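Long-range contacts in OBCA, Oxalate Biosynthetic Component A (PDB 4NNB), which belongs to a family of TIM-barrel enzymes and carries a further N-terminal domain ahead of the barrel: residues Gly286-Ala294 against Tyr324-Gln334; Leu398-Ile407 against Ala422-Val433. All coordinates share one frame; numbering follows the deposited sequence.

Interaction 1: Gly286-Ala294 against Tyr324-Gln334. With OAA (oxaloacetate ion), chain C.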
loop_
_atom_site.group_PDB
_atom_site.type_symbol
_atom_site.label_atom_id
_atom_site.label_comp_id
_atom_site.label_asym_id
_atom_site.label_seq_id
_atom_site.Cartn_x
_atom_site.Cartn_y
_atom_site.Cartn_z
ATOM N N GLY A 286 11.701 0.611 -19.011
ATOM C CA GLY A 286 10.432 0.743 -19.715
ATOM C C GLY A 286 9.855 2.151 -19.675
ATOM O O GLY A 286 8.689 2.362 -20.019
ATOM N N ALA A 287 10.682 3.122 -19.286
ATOM C CA ALA A 287 10.187 4.451 -18.914
ATOM C C ALA A 287 9.673 5.306 -20.069
ATOM O O ALA A 287 8.946 6.267 -19.839
ATOM C CB ALA A 287 11.241 5.208 -18.117
ATOM N N ARG A 288 10.052 4.973 -21.304
ATOM C CA ARG A 288 9.545 5.712 -22.463
ATOM C C ARG A 288 8.588 4.881 -23.315
ATOM O O ARG A 288 8.061 5.359 -24.325
ATOM C CB ARG A 288 10.693 6.230 -23.342
ATOM C CG ARG A 288 12.086 6.030 -22.762
ATOM C CD ARG A 288 13.185 6.571 -23.710
ATOM N NE ARG A 288 13.094 6.029 -25.068
ATOM C CZ ARG A 288 12.569 6.685 -26.101
ATOM N NH1 ARG A 288 12.091 7.911 -25.932
ATOM N NH2 ARG A 288 12.520 6.120 -27.302
ATOM N N SER A 289 8.361 3.642 -22.896
ATOM C CA SER A 289 7.525 2.709 -23.648
ATOM C C SER A 289 6.063 3.143 -23.787
ATOM O O SER A 289 5.460 3.702 -22.854
ATOM C CB SER A 289 7.579 1.336 -22.996
ATOM O OG SER A 289 6.694 0.449 -23.641
ATOM N N LYS A 290 5.494 2.860 -24.957
ATOM C CA LYS A 290 4.093 3.161 -25.224
ATOM C C LYS A 290 3.179 2.283 -24.361
ATOM O O LYS A 290 1.989 2.556 -24.242
ATOM C CB LYS A 290 3.775 2.985 -26.712
ATOM C CG LYS A 290 3.886 1.551 -27.209
ATOM C CD LYS A 290 3.673 1.455 -28.729
ATOM C CE LYS A 290 2.363 2.113 -29.176
ATOM N NZ LYS A 290 1.948 1.749 -30.576
ATOM N N LEU A 291 3.738 1.230 -23.766
ATOM C CA LEU A 291 2.996 0.431 -22.793
ATOM C C LEU A 291 2.406 1.332 -21.692
ATOM O O LEU A 291 1.319 1.058 -21.171
ATOM C CB LEU A 291 3.889 -0.675 -22.199
ATOM C CG LEU A 291 3.234 -1.623 -21.184
ATOM C CD1 LEU A 291 2.040 -2.365 -21.806
ATOM C CD2 LEU A 291 4.241 -2.604 -20.604
ATOM N N ARG A 292 3.091 2.438 -21.391
ATOM C CA ARG A 292 2.663 3.346 -20.329
ATOM C C ARG A 292 1.402 4.139 -20.658
ATOM O O ARG A 292 0.886 4.852 -19.803
ATOM C CB ARG A 292 3.805 4.282 -19.921
ATOM C CG ARG A 292 5.022 3.541 -19.367
ATOM C CD ARG A 292 6.090 4.507 -18.873
ATOM N NE ARG A 292 5.661 5.179 -17.644
ATOM C CZ ARG A 292 6.390 6.072 -16.984
ATOM N NH1 ARG A 292 7.594 6.423 -17.436
ATOM N NH2 ARG A 292 5.918 6.608 -15.866
ATOM N N ARG A 293 0.908 4.015 -21.890
ATOM C CA ARG A 293 -0.410 4.545 -22.247
ATOM C C ARG A 293 -1.285 3.519 -22.984
ATOM O O ARG A 293 -2.420 3.817 -23.326
ATOM C CB ARG A 293 -0.283 5.831 -23.099
ATOM C CG ARG A 293 0.615 5.676 -24.329
ATOM C CD ARG A 293 0.828 7.003 -25.067
ATOM N NE ARG A 293 1.850 6.860 -26.103
ATOM C CZ ARG A 293 3.159 6.973 -25.896
ATOM N NH1 ARG A 293 3.631 7.262 -24.687
ATOM N NH2 ARG A 293 4.002 6.799 -26.909
ATOM N N ALA A 294 -0.766 2.318 -23.232
ATOM C CA ALA A 294 -1.523 1.312 -23.990
ATOM C C ALA A 294 -2.836 0.894 -23.301
ATOM O O ALA A 294 -3.794 0.488 -23.963
ATOM C CB ALA A 294 -0.658 0.099 -24.276
ATOM N N TYR A 324 11.688 5.774 -11.304
ATOM C CA TYR A 324 11.549 5.661 -12.760
ATOM C C TYR A 324 11.525 7.043 -13.403
ATOM O O TYR A 324 11.033 8.019 -12.819
ATOM C CB TYR A 324 10.275 4.888 -13.150
ATOM C CG TYR A 324 9.042 5.429 -12.477
ATOM C CD1 TYR A 324 8.753 5.098 -11.160
ATOM C CD2 TYR A 324 8.172 6.285 -13.145
ATOM C CE1 TYR A 324 7.640 5.598 -10.520
ATOM C CE2 TYR A 324 7.044 6.793 -12.504
ATOM C CZ TYR A 324 6.794 6.435 -11.188
ATOM O OH TYR A 324 5.693 6.912 -10.517
ATOM N N ASP A 325 12.040 7.110 -14.621
ATOM C CA ASP A 325 12.116 8.375 -15.350
ATOM C C ASP A 325 10.773 8.738 -15.963
ATOM O O ASP A 325 9.922 7.875 -16.217
ATOM C CB ASP A 325 13.181 8.280 -16.455
ATOM C CG ASP A 325 13.621 9.654 -16.987
ATOM O OD1 ASP A 325 13.321 10.693 -16.363
ATOM O OD2 ASP A 325 14.286 9.679 -18.032
ATOM N N ASN A 326 10.586 10.031 -16.173
ATOM C CA ASN A 326 9.527 10.534 -17.015
ATOM C C ASN A 326 10.143 11.641 -17.852
ATOM O O ASN A 326 10.144 12.794 -17.443
ATOM C CB ASN A 326 8.364 11.066 -16.173
ATOM C CG ASN A 326 7.742 9.981 -15.281
ATOM O OD1 ASN A 326 6.876 9.218 -15.720
ATOM N ND2 ASN A 326 8.204 9.900 -14.036
ATOM N N ALA A 327 10.694 11.277 -19.005
ATOM C CA ALA A 327 11.448 12.230 -19.834
ATOM C C ALA A 327 10.522 13.188 -20.606
ATOM O O ALA A 327 9.345 12.871 -20.827
ATOM C CB ALA A 327 12.339 11.474 -20.785
ATOM N N PRO A 328 11.052 14.357 -21.035
ATOM C CA PRO A 328 10.236 15.302 -21.809
ATOM C C PRO A 328 9.610 14.718 -23.089
ATOM O O PRO A 328 8.460 15.049 -23.359
ATOM C CB PRO A 328 11.234 16.411 -22.160
ATOM C CG PRO A 328 12.243 16.363 -21.050
ATOM C CD PRO A 328 12.395 14.904 -20.748
ATOM N N ASP A 329 10.328 13.895 -23.853
ATOM C CA ASP A 329 9.744 13.327 -25.078
ATOM C C ASP A 329 8.611 12.344 -24.771
ATOM O O ASP A 329 7.540 12.377 -25.398
ATOM C CB ASP A 329 10.806 12.694 -26.001
ATOM C CG ASP A 329 11.580 11.563 -25.344
ATOM O OD1 ASP A 329 11.665 11.501 -24.098
ATOM O OD2 ASP A 329 12.138 10.732 -26.081
ATOM N N PHE A 330 8.845 11.481 -23.792
ATOM C CA PHE A 330 7.791 10.609 -23.293
ATOM C C PHE A 330 6.560 11.406 -22.844
ATOM O O PHE A 330 5.425 11.076 -23.206
ATOM C CB PHE A 330 8.314 9.785 -22.130
ATOM C CG PHE A 330 7.235 9.086 -21.359
ATOM C CD1 PHE A 330 6.500 8.066 -21.945
ATOM C CD2 PHE A 330 6.952 9.450 -20.049
ATOM C CE1 PHE A 330 5.504 7.405 -21.234
ATOM C CE2 PHE A 330 5.956 8.792 -19.330
ATOM C CZ PHE A 330 5.239 7.768 -19.923
ATOM N N LEU A 331 6.781 12.456 -22.061
ATOM C CA LEU A 331 5.666 13.251 -21.545
ATOM C C LEU A 331 4.884 13.961 -22.646
ATOM O O LEU A 331 3.651 14.072 -22.572
ATOM C CB LEU A 331 6.142 14.232 -20.470
ATOM C CG LEU A 331 6.541 13.532 -19.167
ATOM C CD1 LEU A 331 7.389 14.446 -18.274
ATOM C CD2 LEU A 331 5.290 13.053 -18.428
ATOM N N ASP A 332 5.584 14.424 -23.676
ATOM C CA ASP A 332 4.910 15.021 -24.836
ATOM C C ASP A 332 3.920 14.027 -25.443
ATOM O O ASP A 332 2.777 14.385 -25.771
ATOM C CB ASP A 332 5.926 15.479 -25.889
ATOM C CG ASP A 332 5.262 16.107 -27.112
ATOM O OD1 ASP A 332 4.600 17.153 -26.962
ATOM O OD2 ASP A 332 5.403 15.560 -28.227
ATOM N N ALA A 333 4.365 12.781 -25.575
ATOM C CA ALA A 333 3.536 11.700 -26.100
ATOM C C ALA A 333 2.354 11.367 -25.166
ATOM O O ALA A 333 1.223 11.182 -25.635
ATOM C CB ALA A 333 4.392 10.455 -26.353
ATOM N N GLN A 334 2.618 11.262 -23.862
ATOM C CA GLN A 334 1.541 11.052 -22.881
ATOM C C GLN A 334 0.455 12.109 -22.997
ATOM O O GLN A 334 -0.722 11.777 -23.182
ATOM C CB GLN A 334 2.081 11.046 -21.436
ATOM C CG GLN A 334 2.948 9.847 -21.094
ATOM C CD GLN A 334 2.223 8.495 -21.205
ATOM O OE1 GLN A 334 2.163 7.900 -22.282
ATOM N NE2 GLN A 334 1.703 7.995 -20.077
HETATM O O1 OAA C . 1.603 6.878 -10.976
HETATM O O2 OAA C . 0.604 5.302 -9.684
HETATM O O4 OAA C . 4.599 4.262 -6.457
HETATM O O5 OAA C . 5.346 4.758 -8.575
HETATM O O3 OAA C . 2.023 4.173 -7.668
HETATM C C1 OAA C . 1.623 6.077 -9.940
HETATM C C2 OAA C . 2.849 6.078 -9.054
HETATM C C3 OAA C . 3.002 4.892 -8.128
HETATM C C4 OAA C . 4.389 4.610 -7.702
HETATM O O HOH W 1 10.498 8.672 -19.771
#

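Interaction 2: Leu398-Ile407 against Ala422-Val433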
loop_
_atom_site.group_PDB
_atom_site.type_symbol
_atom_site.label_atom_id
_atom_site.label_comp_id
_atom_site.label_asym_id
_atom_site.label_seq_id
_atom_site.Cartn_x
_atom_site.Cartn_y
_atom_site.Cartn_z
ATOM N N LEU A 398 8.607 16.601 -0.695
ATOM C CA LEU A 398 7.644 17.666 -0.407
ATOM C C LEU A 398 7.773 18.115 1.048
ATOM O O LEU A 398 7.831 19.313 1.341
ATOM C CB LEU A 398 6.217 17.207 -0.671
ATOM C CG LEU A 398 5.833 16.808 -2.092
ATOM C CD1 LEU A 398 4.324 16.618 -2.131
ATOM C CD2 LEU A 398 6.290 17.857 -3.089
ATOM N N ILE A 399 7.792 17.141 1.953
ATOM C CA ILE A 399 8.130 17.398 3.344
ATOM C C ILE A 399 9.607 17.066 3.448
ATOM O O ILE A 399 9.995 15.907 3.321
ATOM C CB ILE A 399 7.322 16.502 4.310
ATOM C CG1 ILE A 399 5.813 16.721 4.120
ATOM C CG2 ILE A 399 7.735 16.774 5.757
ATOM C CD1 ILE A 399 4.918 15.792 4.972
ATOM N N ALA A 400 10.435 18.091 3.634
ATOM C CA ALA A 400 11.882 17.903 3.730
ATOM C C ALA A 400 12.203 16.747 4.666
ATOM O O ALA A 400 11.550 16.590 5.703
ATOM C CB ALA A 400 12.548 19.189 4.204
ATOM N N ARG A 401 13.180 15.921 4.295
ATOM C CA ARG A 401 13.462 14.717 5.065
ATOM C C ARG A 401 13.759 15.037 6.529
ATOM O O ARG A 401 13.264 14.350 7.418
ATOM C CB ARG A 401 14.603 13.890 4.461
ATOM C CG ARG A 401 14.987 12.694 5.345
ATOM C CD ARG A 401 15.880 11.688 4.636
ATOM N NE ARG A 401 16.082 10.492 5.455
ATOM C CZ ARG A 401 16.226 9.260 4.970
ATOM N NH1 ARG A 401 16.397 8.233 5.798
ATOM N NH2 ARG A 401 16.192 9.048 3.658
ATOM N N VAL A 402 14.532 16.093 6.774
ATOM C CA VAL A 402 14.848 16.484 8.151
ATOM C C VAL A 402 13.583 16.826 8.941
ATOM O O VAL A 402 13.468 16.481 10.123
ATOM C CB VAL A 402 15.870 17.643 8.223
ATOM C CG1 VAL A 402 17.212 17.190 7.695
ATOM C CG2 VAL A 402 15.385 18.853 7.448
ATOM N N VAL A 403 12.631 17.480 8.280
ATOM C CA VAL A 403 11.357 17.800 8.906
ATOM C C VAL A 403 10.503 16.537 9.041
ATOM O O VAL A 403 9.858 16.318 10.070
ATOM C CB VAL A 403 10.591 18.887 8.128
ATOM C CG1 VAL A 403 9.233 19.154 8.770
ATOM C CG2 VAL A 403 11.407 20.175 8.064
ATOM N N ARG A 404 10.520 15.696 8.013
ATOM C CA ARG A 404 9.777 14.433 8.055
ATOM C C ARG A 404 10.252 13.530 9.200
ATOM O O ARG A 404 9.442 12.882 9.870
ATOM C CB ARG A 404 9.906 13.689 6.723
ATOM C CG ARG A 404 8.829 12.639 6.489
ATOM C CD ARG A 404 9.449 11.267 6.304
ATOM N NE ARG A 404 9.914 10.741 7.566
ATOM C CZ ARG A 404 11.069 10.118 7.757
ATOM N NH1 ARG A 404 11.917 9.922 6.759
ATOM N NH2 ARG A 404 11.369 9.689 8.966
ATOM N N GLU A 405 11.566 13.476 9.407
ATOM C CA GLU A 405 12.132 12.710 10.517
ATOM C C GLU A 405 11.627 13.224 11.876
ATOM O O GLU A 405 11.361 12.434 12.782
ATOM C CB GLU A 405 13.665 12.701 10.444
ATOM C CG GLU A 405 14.211 11.870 9.276
ATOM C CD GLU A 405 15.708 12.019 9.074
ATOM O OE1 GLU A 405 16.286 13.031 9.522
ATOM O OE2 GLU A 405 16.309 11.121 8.466
ATOM N N GLU A 406 11.472 14.538 12.004
ATOM C CA GLU A 406 10.942 15.140 13.225
ATOM C C GLU A 406 9.482 14.744 13.423
ATOM O O GLU A 406 9.049 14.453 14.545
ATOM C CB GLU A 406 11.086 16.670 13.179
ATOM C CG GLU A 406 10.726 17.393 14.485
ATOM C CD GLU A 406 11.204 18.849 14.517
ATOM O OE1 GLU A 406 11.949 19.267 13.601
ATOM O OE2 GLU A 406 10.836 19.575 15.467
ATOM N N ILE A 407 8.733 14.726 12.323
ATOM C CA ILE A 407 7.331 14.322 12.341
ATOM C C ILE A 407 7.157 12.869 12.802
ATOM O O ILE A 407 6.285 12.578 13.627
ATOM C CB ILE A 407 6.663 14.539 10.960
ATOM C CG1 ILE A 407 6.429 16.028 10.713
ATOM C CG2 ILE A 407 5.349 13.796 10.868
ATOM C CD1 ILE A 407 6.026 16.350 9.280
ATOM N N ALA A 422 3.390 17.876 15.163
ATOM C CA ALA A 422 3.594 17.139 13.914
ATOM C C ALA A 422 2.727 17.693 12.780
ATOM O O ALA A 422 3.224 17.920 11.678
ATOM C CB ALA A 422 3.334 15.652 14.118
ATOM N N VAL A 423 1.441 17.902 13.053
ATOM C CA VAL A 423 0.531 18.541 12.106
ATOM C C VAL A 423 1.055 19.900 11.636
ATOM O O VAL A 423 1.014 20.210 10.442
ATOM C CB VAL A 423 -0.879 18.712 12.708
ATOM C CG1 VAL A 423 -1.759 19.573 11.808
ATOM C CG2 VAL A 423 -1.525 17.357 12.937
ATOM N N GLU A 424 1.553 20.697 12.577
ATOM C CA GLU A 424 2.095 22.021 12.278
ATOM C C GLU A 424 3.265 21.956 11.293
ATOM O O GLU A 424 3.323 22.727 10.332
ATOM C CB GLU A 424 2.533 22.722 13.575
ATOM C CG GLU A 424 3.202 24.077 13.366
ATOM C CD GLU A 424 3.419 24.844 14.668
ATOM O OE1 GLU A 424 3.601 26.082 14.598
ATOM O OE2 GLU A 424 3.405 24.212 15.754
ATOM N N LEU A 425 4.196 21.041 11.537
ATOM C CA LEU A 425 5.357 20.887 10.669
ATOM C C LEU A 425 4.945 20.439 9.272
ATOM O O LEU A 425 5.542 20.857 8.281
ATOM C CB LEU A 425 6.335 19.873 11.251
ATOM C CG LEU A 425 6.849 20.161 12.658
ATOM C CD1 LEU A 425 7.708 19.012 13.154
ATOM C CD2 LEU A 425 7.639 21.450 12.668
ATOM N N ALA A 426 3.932 19.582 9.205
ATOM C CA ALA A 426 3.455 19.056 7.929
ATOM C C ALA A 426 2.839 20.176 7.109
ATOM O O ALA A 426 3.193 20.372 5.935
ATOM C CB ALA A 426 2.444 17.941 8.154
ATOM N N ILE A 427 1.924 20.911 7.738
ATOM C CA ILE A 427 1.272 22.053 7.103
ATOM C C ILE A 427 2.277 23.110 6.634
ATOM O O ILE A 427 2.146 23.636 5.526
ATOM C CB ILE A 427 0.203 22.687 8.027
ATOM C CG1 ILE A 427 -0.968 21.724 8.186
ATOM C CG2 ILE A 427 -0.308 23.996 7.457
ATOM C CD1 ILE A 427 -2.130 22.273 8.994
ATOM N N GLY A 428 3.277 23.406 7.466
ATOM C CA GLY A 428 4.297 24.383 7.115
ATOM C C GLY A 428 5.099 23.977 5.887
ATOM O O GLY A 428 5.476 24.818 5.068
ATOM N N GLN A 429 5.366 22.680 5.757
ATOM C CA GLN A 429 6.088 22.183 4.592
ATOM C C GLN A 429 5.196 22.146 3.351
ATOM O O GLN A 429 5.631 22.507 2.255
ATOM C CB GLN A 429 6.669 20.799 4.876
ATOM C CG GLN A 429 7.846 20.817 5.826
ATOM C CD GLN A 429 9.079 21.387 5.176
ATOM O OE1 GLN A 429 9.628 20.797 4.245
ATOM N NE2 GLN A 429 9.515 22.551 5.648
ATOM N N LEU A 430 3.948 21.719 3.524
ATOM C CA LEU A 430 3.075 21.482 2.383
ATOM C C LEU A 430 2.364 22.738 1.898
ATOM O O LEU A 430 1.982 22.813 0.729
ATOM C CB LEU A 430 2.057 20.370 2.687
ATOM C CG LEU A 430 2.647 18.970 2.882
ATOM C CD1 LEU A 430 1.564 17.998 3.381
ATOM C CD2 LEU A 430 3.260 18.473 1.576
ATOM N N ARG A 431 2.187 23.719 2.788
ATOM C CA ARG A 431 1.425 24.924 2.438
ATOM C C ARG A 431 1.915 25.652 1.171
ATOM O O ARG A 431 1.104 25.938 0.291
ATOM C CB ARG A 431 1.320 25.903 3.625
ATOM C CG ARG A 431 0.652 27.231 3.283
ATOM C CD ARG A 431 -0.779 27.269 3.753
ATOM N NE ARG A 431 -0.838 27.282 5.213
ATOM C CZ ARG A 431 -1.914 26.961 5.918
ATOM N NH1 ARG A 431 -3.022 26.589 5.295
ATOM N NH2 ARG A 431 -1.877 26.998 7.242
ATOM N N PRO A 432 3.229 25.942 1.072
ATOM C CA PRO A 432 3.675 26.671 -0.123
ATOM C C PRO A 432 3.521 25.830 -1.387
ATOM O O PRO A 432 3.329 26.400 -2.459
ATOM C CB PRO A 432 5.166 26.911 0.139
ATOM C CG PRO A 432 5.392 26.618 1.572
ATOM C CD PRO A 432 4.359 25.627 1.968
ATOM N N VAL A 433 3.611 24.504 -1.268
ATOM C CA VAL A 433 3.380 23.619 -2.416
ATOM C C VAL A 433 1.935 23.758 -2.874
ATOM O O VAL A 433 1.666 23.986 -4.060
ATOM C CB VAL A 433 3.718 22.137 -2.080
ATOM C CG1 VAL A 433 3.284 21.189 -3.205
ATOM C CG2 VAL A 433 5.205 21.982 -1.807
HETATM O O HOH W 2 9.637 21.271 1.394
#

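Interaction 1: Gly286-Ala294 against Tyr324-Gln334
The rim of the Phe330 ring, at CZ, lies over one face of the Arg292 guanidinium, the two planes 19° apart. Within 286-294, Ala287 O sits 3.5 Å above the centre of one face of that ring, while Gln334 CG lies on the opposite side, toward the rim. At the edge of the Arg292 guanidinium, NH1 donates in its plane to Asp325 O at 3.0 Å and also to Ala287 O, tying both loops to one nitrogen. NH2 reaches Asn326 OD1 at 2.8 Å on a bent bond, 132° at the hydrogen. Arg293 has Ala333 CB over one guanidinium face and Lys290 CA over the other; at the edge its NH1 makes a straighter bond to Gln334 OE1, 2.9 Å. Gln334, folded at chi2 (-61°), turns its NE2 to Arg292 O, meeting that oxygen from above the carbonyl plane. Farther out, Arg288 NH1 and Asp329 OD2 form a salt bridge of 2.8 Å. Arg292 NH2 also lies against the Tyr324 ring, whose OH is 2.9 Å from O5 of the oxaloacetate ion. The core is thus a buried arginine, its face against Phe330's rim and its edge bonded to loop carbonyls, beside the ligand pocket of a TIM-barrel domain.

Interaction 2: Leu398-Ile407 against Ala422-Val433
Gln429 meets the start of helix 401-413 with both its amide and its aliphatic stem. Its OE1 accepts from Ala400 N at 2.9 Å, a fairly straight bond (165° at the hydrogen) that arrives tilted from the carbonyl plane; Ala400 is the N-cap residue of that helix. A water donates to the same OE1 and to Leu398 O, so this oxygen is gripped twice and the loop before the helix is bridged to Gln429. Chi1 (-72°) sets Gln429 CG against Val403 CG1, 3.7 Å away, and Ile399 CG2, and the bend at chi2 turns the amide toward Ala400.

Beside it the contact turns apolar. Val403 CG1 and Ile407 CG1 both pack on Leu425 CB, each at 3.9 Å, and Ile407 runs past Leu425 in the opposite direction to put CD1 on Ala426. Glu406, extended beyond CG, crosses Leu425 at about a right angle, CG and CD against its CD1. The helical segments 401-407 and 422-433 form an antiparallel pair, their axes 9.5 Å apart at closest approach and 159° between their directions, part of a helical hairpin on the outside of the barrel between strands 373-378 and 444-449. Toward the loop end, Leu430 CD2 touches Leu398 CB at 3.9 Å and Ile399 CG1.

Behind this layer, Val461 of helix 458-465 backs Ala426 and Leu430, while Met454 and Leu457 cover Ile407. Asp395 OD2 accepts from Arg401 N, and on the side of helix 401-413 turned from Gln429, Arg401 pairs with Glu405 and Arg404 with Asp382.

Interactions 1 and 2 follow one another along the chain, the first closing before the second opens, and they do not touch: their centres are 31 Å apart and their nearest atoms about 13 Å. Only interaction 1 contributes a residue to the oxaloacetate pocket, Tyr324, whose side chain is about 7 Å from the magnesium ion. Ser310, Arg281, Ser277 and Ser279 also bind this ligand. Interaction 2 stands farther back, the side chain of Leu398 being about 13 Å from the oxaloacetate ion. The two also differ in chemistry: interaction 1 is held mostly by arginine and amide bonds around Phe330, interaction 2 mainly by apolar packing with one amide bond.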